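Local coordinates for NmrA family protein (Shigella flexneri 2a, PDB 3QVO) that is of unknown function but probably binds NAD(P) through a Rossmann fold, as a member of the NmrA family, at residues 26-31 against 41-46; 75-80 against 101-106; 122-127 against 153-158; 164-169 against 205-210; 171-176 against 198-203. One frame throughout, in Å; residues are numbered along the deposited sequence.

Interaction 1 of 5, residues 26-31 against 41-46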
# COMPACT_ATOMS: atom_id res chain seq x y z
N VAL A 26 2.20 -12.10 -4.53
CA VAL A 26 2.02 -10.78 -4.01
C VAL A 26 3.10 -10.50 -2.97
O VAL A 26 3.31 -11.33 -2.06
CB VAL A 26 0.66 -10.65 -3.36
CG1 VAL A 26 0.52 -9.32 -2.73
CG2 VAL A 26 -0.42 -10.86 -4.40
N LEU A 27 3.83 -9.38 -3.13
CA LEU A 27 4.85 -8.97 -2.16
C LEU A 27 4.31 -7.82 -1.33
O LEU A 27 3.91 -6.81 -1.89
CB LEU A 27 6.12 -8.55 -2.88
CG LEU A 27 7.25 -7.97 -2.06
CD1 LEU A 27 7.79 -8.96 -1.01
CD2 LEU A 27 8.30 -7.45 -3.01
N ILE A 28 4.28 -8.00 -0.01
CA ILE A 28 3.78 -7.00 0.88
C ILE A 28 4.99 -6.39 1.57
O ILE A 28 5.66 -7.05 2.39
CB ILE A 28 2.78 -7.63 1.89
CG1 ILE A 28 1.59 -8.22 1.11
CG2 ILE A 28 2.29 -6.58 2.89
CD1 ILE A 28 0.52 -8.84 1.91
N LEU A 29 5.29 -5.13 1.22
CA LEU A 29 6.39 -4.40 1.84
C LEU A 29 5.89 -3.64 3.03
O LEU A 29 4.91 -2.96 2.92
CB LEU A 29 6.97 -3.42 0.85
CG LEU A 29 7.54 -4.08 -0.38
CD1 LEU A 29 7.86 -2.96 -1.36
CD2 LEU A 29 8.75 -4.95 0.03
N GLY A 30 6.53 -3.75 4.18
CA GLY A 30 5.99 -3.14 5.42
C GLY A 30 4.90 -4.02 6.02
O GLY A 30 3.85 -3.55 6.47
N ALA A 31 5.15 -5.32 6.03
CA ALA A 31 4.07 -6.28 6.31
C ALA A 31 3.67 -6.27 7.78
O ALA A 31 2.65 -6.80 8.11
CB ALA A 31 4.46 -7.69 5.88
N ASN A 41 -4.63 -11.11 6.23
CA ASN A 41 -5.75 -11.92 6.68
C ASN A 41 -6.78 -12.24 5.61
O ASN A 41 -7.34 -13.35 5.56
CB ASN A 41 -6.49 -11.13 7.73
CG ASN A 41 -6.33 -11.69 9.11
OD1 ASN A 41 -5.39 -11.27 9.84
ND2 ASN A 41 -7.29 -12.57 9.53
N GLN A 42 -7.12 -11.26 4.79
CA GLN A 42 -8.00 -11.53 3.68
C GLN A 42 -7.32 -12.39 2.64
O GLN A 42 -7.98 -13.15 1.95
CB GLN A 42 -8.44 -10.26 3.03
CG GLN A 42 -9.17 -9.33 3.98
CD GLN A 42 -9.91 -8.29 3.21
OE1 GLN A 42 -10.89 -8.62 2.49
NE2 GLN A 42 -9.48 -7.03 3.33
N LEU A 43 -6.00 -12.27 2.51
CA LEU A 43 -5.28 -13.10 1.55
C LEU A 43 -5.07 -14.55 2.05
O LEU A 43 -4.73 -15.44 1.26
CB LEU A 43 -3.96 -12.44 1.14
CG LEU A 43 -4.10 -11.10 0.39
CD1 LEU A 43 -2.76 -10.59 0.06
CD2 LEU A 43 -5.01 -11.15 -0.89
N ALA A 44 -5.29 -14.79 3.33
CA ALA A 44 -4.86 -16.05 3.96
C ALA A 44 -5.63 -17.29 3.47
O ALA A 44 -5.13 -18.41 3.53
CB ALA A 44 -5.01 -15.95 5.47
N ASP A 45 -6.85 -17.09 3.01
CA ASP A 45 -7.63 -18.24 2.59
C ASP A 45 -7.74 -18.30 1.06
O ASP A 45 -8.46 -19.12 0.55
CB ASP A 45 -9.01 -18.22 3.25
CG ASP A 45 -9.85 -17.12 2.72
OD1 ASP A 45 -9.33 -16.43 1.82
OD2 ASP A 45 -11.01 -16.94 3.17
N LYS A 46 -7.01 -17.44 0.34
CA LYS A 46 -6.94 -17.52 -1.11
C LYS A 46 -5.79 -18.49 -1.41
O LYS A 46 -4.65 -18.14 -1.29
CB LYS A 46 -6.71 -16.13 -1.73
CG LYS A 46 -7.67 -14.99 -1.23
CD LYS A 46 -8.78 -14.66 -2.24
CE LYS A 46 -9.91 -13.77 -1.66
NZ LYS A 46 -9.42 -12.34 -1.43

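Interaction 2 of 5, residues 75-80 against 101-106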
# COMPACT_ATOMS: atom_id res chain seq x y z
N ASP A 75 14.70 -4.64 4.85
CA ASP A 75 14.49 -3.22 4.86
C ASP A 75 14.43 -2.86 3.39
O ASP A 75 15.28 -3.33 2.63
CB ASP A 75 15.75 -2.66 5.52
CG ASP A 75 15.79 -1.17 5.59
OD1 ASP A 75 15.02 -0.47 4.90
OD2 ASP A 75 16.65 -0.69 6.35
N VAL A 76 13.47 -2.04 2.96
CA VAL A 76 13.42 -1.63 1.54
C VAL A 76 14.64 -0.82 1.07
O VAL A 76 14.95 -0.80 -0.12
CB VAL A 76 12.11 -0.87 1.15
CG1 VAL A 76 10.90 -1.75 1.54
CG2 VAL A 76 12.04 0.48 1.79
N LEU A 77 15.38 -0.21 1.97
CA LEU A 77 16.62 0.44 1.55
C LEU A 77 17.79 -0.53 1.50
O LEU A 77 18.90 -0.13 1.15
CB LEU A 77 16.97 1.67 2.41
CG LEU A 77 15.84 2.71 2.39
CD1 LEU A 77 16.16 3.95 3.25
CD2 LEU A 77 15.54 3.12 0.96
N ASN A 78 17.57 -1.78 1.87
CA ASN A 78 18.60 -2.79 1.60
C ASN A 78 18.24 -3.31 0.23
O ASN A 78 17.38 -4.17 0.11
CB ASN A 78 18.59 -3.93 2.63
CG ASN A 78 19.58 -5.04 2.27
OD1 ASN A 78 19.96 -5.21 1.10
ND2 ASN A 78 20.01 -5.79 3.27
N HIS A 79 18.89 -2.78 -0.78
CA HIS A 79 18.52 -3.04 -2.16
C HIS A 79 18.72 -4.49 -2.52
O HIS A 79 17.95 -5.04 -3.27
CB HIS A 79 19.38 -2.19 -3.16
CG HIS A 79 19.29 -0.70 -2.93
ND1 HIS A 79 18.13 0.02 -3.16
CD2 HIS A 79 20.21 0.19 -2.49
CE1 HIS A 79 18.35 1.29 -2.90
NE2 HIS A 79 19.60 1.43 -2.48
N ALA A 80 19.80 -5.09 -2.04
CA ALA A 80 20.02 -6.51 -2.28
C ALA A 80 18.87 -7.37 -1.69
O ALA A 80 18.36 -8.26 -2.35
CB ALA A 80 21.37 -6.96 -1.71
N LEU A 101 10.69 8.68 2.58
CA LEU A 101 9.74 7.89 1.81
C LEU A 101 10.05 7.94 0.30
O LEU A 101 9.70 7.01 -0.44
CB LEU A 101 8.32 8.35 2.11
CG LEU A 101 7.19 7.39 1.79
CD1 LEU A 101 7.57 5.90 1.96
CD2 LEU A 101 6.04 7.73 2.68
N ASP A 102 10.70 9.02 -0.11
CA ASP A 102 11.06 9.26 -1.50
C ASP A 102 12.16 8.30 -1.95
O ASP A 102 12.05 7.70 -2.99
CB ASP A 102 11.48 10.73 -1.74
CG ASP A 102 12.56 11.23 -0.78
OD1 ASP A 102 12.67 10.68 0.33
OD2 ASP A 102 13.30 12.20 -1.10
N ILE A 103 13.21 8.19 -1.13
CA ILE A 103 14.28 7.26 -1.33
C ILE A 103 13.75 5.85 -1.34
O ILE A 103 14.12 5.04 -2.24
CB ILE A 103 15.44 7.47 -0.28
CG1 ILE A 103 15.97 8.90 -0.37
CG2 ILE A 103 16.59 6.53 -0.57
CD1 ILE A 103 16.97 9.32 0.80
N GLN A 104 12.83 5.57 -0.42
CA GLN A 104 12.18 4.26 -0.38
C GLN A 104 11.39 3.96 -1.66
O GLN A 104 11.50 2.83 -2.23
CB GLN A 104 11.23 4.13 0.82
CG GLN A 104 11.88 4.22 2.20
CD GLN A 104 10.88 3.92 3.27
OE1 GLN A 104 10.25 2.85 3.26
NE2 GLN A 104 10.72 4.82 4.20
N ALA A 105 10.55 4.90 -2.08
CA ALA A 105 9.78 4.67 -3.33
C ALA A 105 10.75 4.43 -4.50
O ALA A 105 10.51 3.56 -5.29
CB ALA A 105 8.87 5.84 -3.68
N ASN A 106 11.80 5.23 -4.63
CA ASN A 106 12.77 5.06 -5.72
C ASN A 106 13.36 3.65 -5.70
O ASN A 106 13.58 3.01 -6.75
CB ASN A 106 13.90 6.06 -5.60
CG ASN A 106 13.52 7.47 -6.02
OD1 ASN A 106 12.47 7.68 -6.62
ND2 ASN A 106 14.40 8.45 -5.72

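Interaction 3 of 5, residues 122-127 against 153-158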
# COMPACT_ATOMS: atom_id res chain seq x y z
N PHE A 122 0.42 1.38 -3.94
CA PHE A 122 1.28 2.13 -3.06
C PHE A 122 0.43 3.10 -2.20
O PHE A 122 -0.27 3.99 -2.73
CB PHE A 122 2.31 2.89 -3.88
CG PHE A 122 3.55 3.37 -3.09
CD1 PHE A 122 3.51 4.50 -2.32
CD2 PHE A 122 4.76 2.70 -3.19
CE1 PHE A 122 4.66 4.94 -1.64
CE2 PHE A 122 5.90 3.12 -2.51
CZ PHE A 122 5.85 4.23 -1.74
N VAL A 123 0.51 2.89 -0.89
CA VAL A 123 -0.26 3.67 0.08
C VAL A 123 0.54 4.81 0.55
O VAL A 123 1.66 4.62 1.02
CB VAL A 123 -0.70 2.84 1.29
CG1 VAL A 123 -1.52 3.74 2.29
CG2 VAL A 123 -1.56 1.69 0.82
N LEU A 124 -0.01 6.02 0.39
CA LEU A 124 0.59 7.20 0.99
C LEU A 124 -0.32 7.78 2.05
O LEU A 124 -1.33 8.46 1.76
CB LEU A 124 0.95 8.25 -0.07
CG LEU A 124 2.17 7.90 -0.95
CD1 LEU A 124 2.17 8.73 -2.24
CD2 LEU A 124 3.50 8.09 -0.19
N SER A 125 0.10 7.56 3.29
CA SER A 125 -0.66 7.92 4.47
C SER A 125 0.33 8.53 5.44
O SER A 125 1.37 7.94 5.67
CB SER A 125 -1.27 6.65 5.09
OG SER A 125 -1.99 6.92 6.27
N LEU A 126 0.02 9.67 6.04
CA LEU A 126 1.06 10.36 6.82
C LEU A 126 1.36 9.69 8.14
O LEU A 126 2.50 9.75 8.61
CB LEU A 126 0.69 11.80 7.15
CG LEU A 126 0.66 12.88 6.07
CD1 LEU A 126 0.38 14.20 6.83
CD2 LEU A 126 1.95 12.92 5.23
N GLY A 127 0.36 9.09 8.77
CA GLY A 127 0.58 8.40 10.03
C GLY A 127 0.93 9.38 11.14
O GLY A 127 0.14 10.28 11.44
N ARG A 153 7.33 13.78 -3.53
CA ARG A 153 8.37 13.28 -4.37
C ARG A 153 8.19 11.77 -4.64
O ARG A 153 8.37 11.34 -5.79
CB ARG A 153 9.75 13.61 -3.79
CG ARG A 153 10.13 15.09 -3.90
CD ARG A 153 11.66 15.26 -3.82
NE ARG A 153 12.20 14.74 -2.56
CZ ARG A 153 12.35 15.43 -1.42
NH1 ARG A 153 12.00 16.72 -1.34
NH2 ARG A 153 12.86 14.82 -0.34
N ALA A 154 7.77 10.99 -3.63
CA ALA A 154 7.41 9.56 -3.84
C ALA A 154 6.29 9.42 -4.85
O ALA A 154 6.43 8.69 -5.80
CB ALA A 154 7.03 8.88 -2.56
N ALA A 155 5.22 10.18 -4.69
CA ALA A 155 4.08 10.11 -5.62
C ALA A 155 4.47 10.45 -7.04
O ALA A 155 4.08 9.73 -7.98
CB ALA A 155 2.95 11.05 -5.17
N ASP A 156 5.21 11.55 -7.21
CA ASP A 156 5.67 11.99 -8.51
C ASP A 156 6.56 10.92 -9.17
O ASP A 156 6.51 10.72 -10.38
CB ASP A 156 6.49 13.29 -8.41
CG ASP A 156 5.66 14.53 -7.99
OD1 ASP A 156 4.40 14.50 -7.87
OD2 ASP A 156 6.32 15.55 -7.74
N ALA A 157 7.42 10.28 -8.38
CA ALA A 157 8.32 9.28 -8.91
C ALA A 157 7.47 8.10 -9.42
O ALA A 157 7.72 7.58 -10.50
CB ALA A 157 9.36 8.84 -7.86
N ILE A 158 6.46 7.70 -8.65
CA ILE A 158 5.58 6.62 -9.05
C ILE A 158 4.86 6.99 -10.33
O ILE A 158 4.91 6.22 -11.30
CB ILE A 158 4.66 6.25 -7.91
CG1 ILE A 158 5.47 5.54 -6.82
CG2 ILE A 158 3.49 5.39 -8.38
CD1 ILE A 158 4.77 5.47 -5.50

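Interaction 4 of 5, residues 164-169 against 205-210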
# COMPACT_ATOMS: atom_id res chain seq x y z
N GLU A 164 2.60 -0.05 -13.80
CA GLU A 164 1.15 -0.15 -13.71
C GLU A 164 0.79 0.12 -12.24
O GLU A 164 0.73 -0.81 -11.43
CB GLU A 164 0.67 -1.53 -14.19
CG GLU A 164 0.68 -1.69 -15.73
CD GLU A 164 0.38 -3.12 -16.24
OE1 GLU A 164 0.52 -4.10 -15.46
OE2 GLU A 164 0.02 -3.26 -17.44
N TYR A 165 0.59 1.39 -11.90
CA TYR A 165 0.48 1.79 -10.51
C TYR A 165 -0.93 2.13 -10.10
O TYR A 165 -1.75 2.46 -10.91
CB TYR A 165 1.41 3.00 -10.21
CG TYR A 165 0.98 4.29 -10.88
CD1 TYR A 165 0.03 5.10 -10.30
CD2 TYR A 165 1.53 4.69 -12.09
CE1 TYR A 165 -0.38 6.25 -10.91
CE2 TYR A 165 1.14 5.84 -12.72
CZ TYR A 165 0.17 6.63 -12.12
OH TYR A 165 -0.26 7.81 -12.67
N THR A 166 -1.19 2.00 -8.82
CA THR A 166 -2.32 2.64 -8.20
C THR A 166 -1.78 3.26 -6.91
O THR A 166 -1.19 2.56 -6.09
CB THR A 166 -3.39 1.64 -7.85
OG1 THR A 166 -3.76 0.85 -9.00
CG2 THR A 166 -4.60 2.37 -7.24
N ILE A 167 -1.93 4.57 -6.76
CA ILE A 167 -1.54 5.26 -5.53
C ILE A 167 -2.82 5.44 -4.76
O ILE A 167 -3.84 5.83 -5.31
CB ILE A 167 -0.87 6.66 -5.82
CG1 ILE A 167 0.49 6.46 -6.48
CG2 ILE A 167 -0.71 7.45 -4.56
CD1 ILE A 167 1.01 7.64 -7.33
N LEU A 168 -2.76 5.13 -3.47
CA LEU A 168 -3.92 5.15 -2.63
C LEU A 168 -3.62 6.13 -1.54
O LEU A 168 -2.58 6.02 -0.87
CB LEU A 168 -4.21 3.78 -2.01
CG LEU A 168 -4.60 2.61 -2.90
CD1 LEU A 168 -4.99 1.40 -2.04
CD2 LEU A 168 -5.74 3.02 -3.83
N ARG A 169 -4.57 7.05 -1.36
CA ARG A 169 -4.44 8.19 -0.45
C ARG A 169 -5.58 8.22 0.52
O ARG A 169 -6.63 8.74 0.19
CB ARG A 169 -4.46 9.51 -1.24
CG ARG A 169 -3.12 9.85 -1.81
CD ARG A 169 -3.16 10.95 -2.81
NE ARG A 169 -4.26 10.93 -3.77
CZ ARG A 169 -5.36 11.66 -3.70
NH1 ARG A 169 -5.57 12.46 -2.67
NH2 ARG A 169 -6.28 11.58 -4.66
N THR A 205 -7.28 -5.46 -1.41
CA THR A 205 -7.60 -6.83 -1.73
C THR A 205 -8.40 -6.97 -3.02
O THR A 205 -8.12 -7.86 -3.83
CB THR A 205 -8.31 -7.50 -0.55
OG1 THR A 205 -7.39 -7.60 0.55
CG2 THR A 205 -8.73 -8.92 -0.90
N ASP A 206 -9.37 -6.08 -3.24
CA ASP A 206 -10.09 -6.09 -4.51
C ASP A 206 -9.16 -5.84 -5.70
O ASP A 206 -9.34 -6.46 -6.74
CB ASP A 206 -11.25 -5.10 -4.50
CG ASP A 206 -12.42 -5.55 -3.60
OD1 ASP A 206 -12.36 -6.66 -2.98
OD2 ASP A 206 -13.41 -4.79 -3.51
N ILE A 207 -8.13 -5.01 -5.53
CA ILE A 207 -7.22 -4.70 -6.63
C ILE A 207 -6.29 -5.91 -6.85
O ILE A 207 -6.03 -6.32 -7.96
CB ILE A 207 -6.40 -3.44 -6.37
CG1 ILE A 207 -7.28 -2.21 -6.21
CG2 ILE A 207 -5.38 -3.18 -7.51
CD1 ILE A 207 -6.48 -0.89 -5.91
N ILE A 208 -5.82 -6.49 -5.76
CA ILE A 208 -5.01 -7.68 -5.86
C ILE A 208 -5.81 -8.78 -6.56
O ILE A 208 -5.29 -9.50 -7.43
CB ILE A 208 -4.60 -8.15 -4.47
CG1 ILE A 208 -3.56 -7.20 -3.91
CG2 ILE A 208 -4.08 -9.59 -4.52
CD1 ILE A 208 -3.12 -7.48 -2.48
N ASP A 209 -7.07 -8.91 -6.18
CA ASP A 209 -7.92 -9.90 -6.84
C ASP A 209 -8.13 -9.61 -8.32
O ASP A 209 -8.14 -10.54 -9.10
CB ASP A 209 -9.30 -10.04 -6.16
CG ASP A 209 -9.94 -11.38 -6.47
OD1 ASP A 209 -9.24 -12.43 -6.25
OD2 ASP A 209 -11.11 -11.42 -6.96
N LYS A 210 -8.36 -8.35 -8.68
CA LYS A 210 -8.55 -7.92 -10.08
C LYS A 210 -7.63 -6.74 -10.36
O LYS A 210 -8.00 -5.58 -10.18
CB LYS A 210 -10.00 -7.52 -10.29
CG LYS A 210 -10.93 -8.72 -10.17
CD LYS A 210 -12.42 -8.40 -10.33
CE LYS A 210 -13.19 -9.71 -10.42
NZ LYS A 210 -14.56 -9.53 -10.97

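Interaction 5 of 5, residues 171-176 against 198-203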
# COMPACT_ATOMS: atom_id res chain seq x y z
N ALA A 171 -7.80 9.03 3.99
CA ALA A 171 -8.15 9.98 4.97
C ALA A 171 -7.65 9.46 6.29
O ALA A 171 -6.97 8.43 6.33
CB ALA A 171 -9.67 10.20 4.97
N TRP A 172 -7.95 10.19 7.36
CA TRP A 172 -7.50 9.84 8.72
C TRP A 172 -7.94 8.42 9.07
O TRP A 172 -9.12 8.10 9.01
CB TRP A 172 -8.02 10.87 9.75
CG TRP A 172 -7.26 10.94 11.08
CD1 TRP A 172 -6.06 11.56 11.29
CD2 TRP A 172 -7.68 10.44 12.37
NE1 TRP A 172 -5.70 11.46 12.62
CE2 TRP A 172 -6.67 10.77 13.30
CE3 TRP A 172 -8.81 9.73 12.82
CZ2 TRP A 172 -6.75 10.42 14.66
CZ3 TRP A 172 -8.88 9.37 14.17
CH2 TRP A 172 -7.86 9.72 15.07
N LEU A 173 -6.99 7.59 9.47
CA LEU A 173 -7.27 6.19 9.69
C LEU A 173 -7.90 5.93 11.04
O LEU A 173 -7.38 6.36 12.06
CB LEU A 173 -5.98 5.39 9.54
CG LEU A 173 -5.46 5.32 8.10
CD1 LEU A 173 -4.07 4.77 8.07
CD2 LEU A 173 -6.39 4.50 7.22
N THR A 174 -9.05 5.24 11.04
CA THR A 174 -9.59 4.64 12.26
C THR A 174 -9.45 3.11 12.25
O THR A 174 -9.15 2.47 11.20
CB THR A 174 -11.08 4.93 12.45
OG1 THR A 174 -11.82 4.11 11.55
CG2 THR A 174 -11.39 6.39 12.21
N ASP A 175 -9.67 2.54 13.44
CA ASP A 175 -9.67 1.11 13.65
C ASP A 175 -11.10 0.56 13.79
O ASP A 175 -11.32 -0.54 14.31
CB ASP A 175 -8.80 0.76 14.87
CG ASP A 175 -7.31 0.75 14.54
OD1 ASP A 175 -6.92 0.17 13.47
OD2 ASP A 175 -6.51 1.31 15.33
N GLU A 176 -12.08 1.33 13.30
CA GLU A 176 -13.47 0.87 13.27
C GLU A 176 -13.62 -0.44 12.46
O GLU A 176 -13.08 -0.57 11.38
CB GLU A 176 -14.36 1.97 12.67
CG GLU A 176 -15.86 1.59 12.54
CD GLU A 176 -16.82 2.74 12.87
OE1 GLU A 176 -16.36 3.91 13.04
OE2 GLU A 176 -18.04 2.46 12.98
N LYS A 198 -9.77 -1.13 7.71
CA LYS A 198 -10.40 -2.29 7.10
C LYS A 198 -10.94 -1.92 5.72
O LYS A 198 -10.84 -2.72 4.78
CB LYS A 198 -11.50 -2.82 8.01
CG LYS A 198 -11.90 -4.24 7.82
CD LYS A 198 -12.63 -4.79 9.09
CE LYS A 198 -11.59 -5.32 10.14
NZ LYS A 198 -12.17 -5.79 11.43
N SER A 199 -11.43 -0.69 5.58
CA SER A 199 -11.91 -0.23 4.30
C SER A 199 -10.77 -0.21 3.29
O SER A 199 -10.91 -0.71 2.16
CB SER A 199 -12.50 1.17 4.39
OG SER A 199 -13.68 1.22 5.23
N VAL A 200 -9.65 0.34 3.70
CA VAL A 200 -8.54 0.49 2.79
C VAL A 200 -8.00 -0.88 2.43
O VAL A 200 -7.65 -1.13 1.29
CB VAL A 200 -7.45 1.39 3.38
CG1 VAL A 200 -6.30 1.55 2.37
CG2 VAL A 200 -8.04 2.75 3.73
N ALA A 201 -7.96 -1.79 3.40
CA ALA A 201 -7.54 -3.17 3.12
C ALA A 201 -8.47 -3.84 2.12
O ALA A 201 -8.02 -4.55 1.22
CB ALA A 201 -7.46 -3.99 4.39
N ALA A 202 -9.77 -3.61 2.26
CA ALA A 202 -10.75 -4.17 1.32
C ALA A 202 -10.46 -3.70 -0.10
O ALA A 202 -10.54 -4.47 -1.02
CB ALA A 202 -12.14 -3.78 1.73
N LEU A 203 -10.13 -2.44 -0.28
CA LEU A 203 -9.80 -1.95 -1.62
C LEU A 203 -8.55 -2.65 -2.14
O LEU A 203 -8.52 -3.11 -3.25
CB LEU A 203 -9.56 -0.43 -1.61
CG LEU A 203 -9.31 0.22 -3.00
CD1 LEU A 203 -10.39 -0.06 -4.10
CD2 LEU A 203 -9.13 1.72 -2.83
O HOH W 1 -10.43 -0.85 10.77

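Interaction 1 of 5, residues 26-31 against 41-46
The carbonyl O of Leu43, the one residue of 41-46 that touches 26-31, is gripped by two donors. Lys46 N reaches Leu43 O at 3.2 Å and closes a type I turn. Asn68 ND2 is the second donor, and it also bonds to Lys46 O. The contact belongs to the first beta-alpha-beta unit of a Rossmann fold: strand 24-29, helix 34-43, strand 49-55. The turn at 43-46 leads the chain out of the helix and back toward the sheet.

Across the interface the meeting is purely apolar. Leu43 drops its side chain onto the strand, with CG anti to its own carbonyl carbon (chi1 -64°). One branch does the touching. Leu43 CD1 comes tip to tip with Ile28 CD1 at 4.2 Å. The same methyl lies 4.5 Å from Val26 CG1, so it serves two residues of one strand face. The packing is light, and the backbones stay well apart. The CA atoms of Val26 and Leu43 are 9.5 Å from each other. All three residues are buried.

Helix 197-209 adds Ile208 beside Val26, while Gln51 of strand 49-55 touches Leu43. Leu27 and Leu29 face helix 79-86 instead. The chain leaves the strand at Gly30, whose positive phi of 80° suits a glycine. In Rossmann proteins this turn usually begins the glycine-rich dinucleotide loop, and it probably does so here. Ile28 reaches the helix through its long branch: CG1 is anti to the carbonyl carbon, and CD1 extends straight on to Leu43 CD1.

Interaction 2 of 5, residues 75-80 against 101-106
Val76 and Leu77 press on Gln104, where the turn before helix 79-86 meets helix 101-114 of the Rossmann domain. The Val76 and Gln104 side chains cross at about a right angle. With chi1 at -55°, Val76 CG1 is anti to the carbonyl carbon, and CG2 falls between the backbone N and the carbonyl carbon. From there Val76 CG2 lies 3.8 Å from Gln104 CG and 3.3 Å from Gln104 OE1. It therefore rests along the aliphatic stem as well as at the amide. Gln104 runs extended beyond CG. Its NE2 is held by the carbonyls of Glu99 and Thr97, which fixes the turn of the amide.

Leu77 uses a single branch. Its CD2 lies 3.8 Å from Gln104 CA and 3.9 Å from Ile103 CG2, and the Leu77 and Ile103 side chains also cross nearly at right angles.

An Asx turn shapes this loop. It lies within a type I turn from Asp75 to Asn78. Asn78 is the N-cap of helix 79-86, which carries Lys83 of the ligand pocket, with Gln87 just after it. Leu77 N donates to Asp75 OD1 at 3.0 Å, coming from above the carboxylate plane, 55° out of it.

Interaction 3 of 5, residues 122-127 against 153-158
The end of strand 119-123 and the residue after it run past helix 149-159, with CA atoms 8.0 Å apart for Leu124 and Ala155 and 8.6 Å for Phe122 and Ile158. Side chains fill the gap. Phe122 gives a ring face to the helix. Ile158 CD1 sits over that face, 3.5 Å from the ring centroid and 16° off the normal, a CH-pi contact. The methyl is shifted toward the CB end of the ring, so its nearest ring atom is Phe122 CG at 3.4 Å. The long branch of Ile158 delivers it: CG1 stands anti to the carbonyl carbon (chi1 -71°).

Leu124, just past the strand, points to the same side. Its two methyls meet consecutive alanines. Leu124 CD1 meets Ala155 CB at 3.8 Å, and Leu124 CD2 meets Ala154 CB at 4.3 Å. The small alanines probably help the helix come this near. Leu124 CG also lies at the edge of the Phe122 ring, in its plane.

Ala105 of helix 101-114 packs on Phe122 and Ala154, and Leu101 on Leu124. Ile167 of strand 164-174 touches both Leu124 and Ile158. The arrangement is that of a Rossmann fold, with an apolar helix face laid on the C-terminal end of a central parallel strand.

Interaction 4 of 5, residues 164-169 against 205-210
No flat group takes part where Thr166 and Leu168 meet Ile207; the side chain of Tyr165 belongs to the other face of the strand, where Ile158 and Glu159 of helix 149-159 touch it. This is a strand-on-helix contact of the Rossmann fold. Helix 197-209 lies over strand 164-174 and covers part of one face of the sheet.

Ile207 carries the helix side alone. Its CG1 is anti to the carbonyl carbon (chi1 -61°) and CD1 continues outward. Thr166 answers with its methyl. Thr166 CG2 and Ile207 CD1 come tip to tip at 4.0 Å. The CA atoms of these two residues are 9.0 Å apart, so the side chains bridge the space.

The threonine splits its roles. CG2 stands anti to the backbone N and serves the apolar contact. OG1 lies beside the backbone N and bonds to His214 O and to Arg119 NH1. The buried hydroxyl is thus satisfied by groups outside the two segments.

Ile121 of the neighbouring strand 119-123 touches both Leu168 and Ile207. Ile219 of strand 217-222 packs on Thr166 and Leu168. The second methyl contact is longer, with Leu168 CD2 4.5 Å from Ile207 CD1.

Interaction 5 of 5, residues 171-176 against 198-203
Leu173 and Val200 meet through single methyls, Leu173 CD2 standing 4.2 Å from Val200 CG2. The leucine does this with the end of its side chain. Near the start of the helix a water takes part. It joins the two backbones: it donates to Glu176 O at 2.7 Å and accepts from Lys198 N at 3.1 Å. An N-H of the first helical turn is thereby satisfied, and the water links the carbonyl of Glu176 to the start of the helix. Lys198 CB lies alongside the same carbonyl, 4.3 Å from Glu176 O.

These groups sit where the long strand 164-174 of the Rossmann sheet ends and helix 197-209 begins. Strand 194-196, just before the helix, pairs parallel with strand 164-174, and its Val195 touches both Leu173 and Val200. Pro170 adds to the packing on Val200, and Ile35 of helix 34-43 reaches Leu173.

Further out, polar links set the loop in place. Glu176 N makes a weak bond to Thr174 OG1 at 3.3 Å, closing an ST turn. With chi1 at 75°, OG1 is placed to accept it. Asp175 forms a salt bridge with Arg197, the residue before the segment. The amine of Lys198 turns to Asp177, also in a salt bridge. Ser199 OG accepts from Asp180 N and is hydrogen-bonded to Ser196 OG.

How the interactions relate
The contacts are spread over both sides of a Rossmann sheet, interaction 2 joining two elements on one side. Interactions 1, 4 and 5 lie with helices 34-43 and 197-209, interaction 3 with helix 149-159. Leu43 CD1 lies 4.0 Å from Ile208 CD1, joining interactions 1 and 4. Leu29 CD2 meets Val76 CG1 at 4.1 Å, joining 1 and 2. Interactions 4 and 5 touch through Leu168 CD2 and Leu203 CD2 at 3.8 Å. A probable bond of 2.8 Å, Leu168 N to Phe122 O, joins 3 and 4. A salt bridge of 2.8 Å, Asp102 OD2 to Arg153 NH2, ties 2 to 3. In the 5-mercapto-2-nitro-benzoic acid pocket, Lys83 lies in helix 79-86, Gln87 just after it, and Cys115 just after helix 101-114.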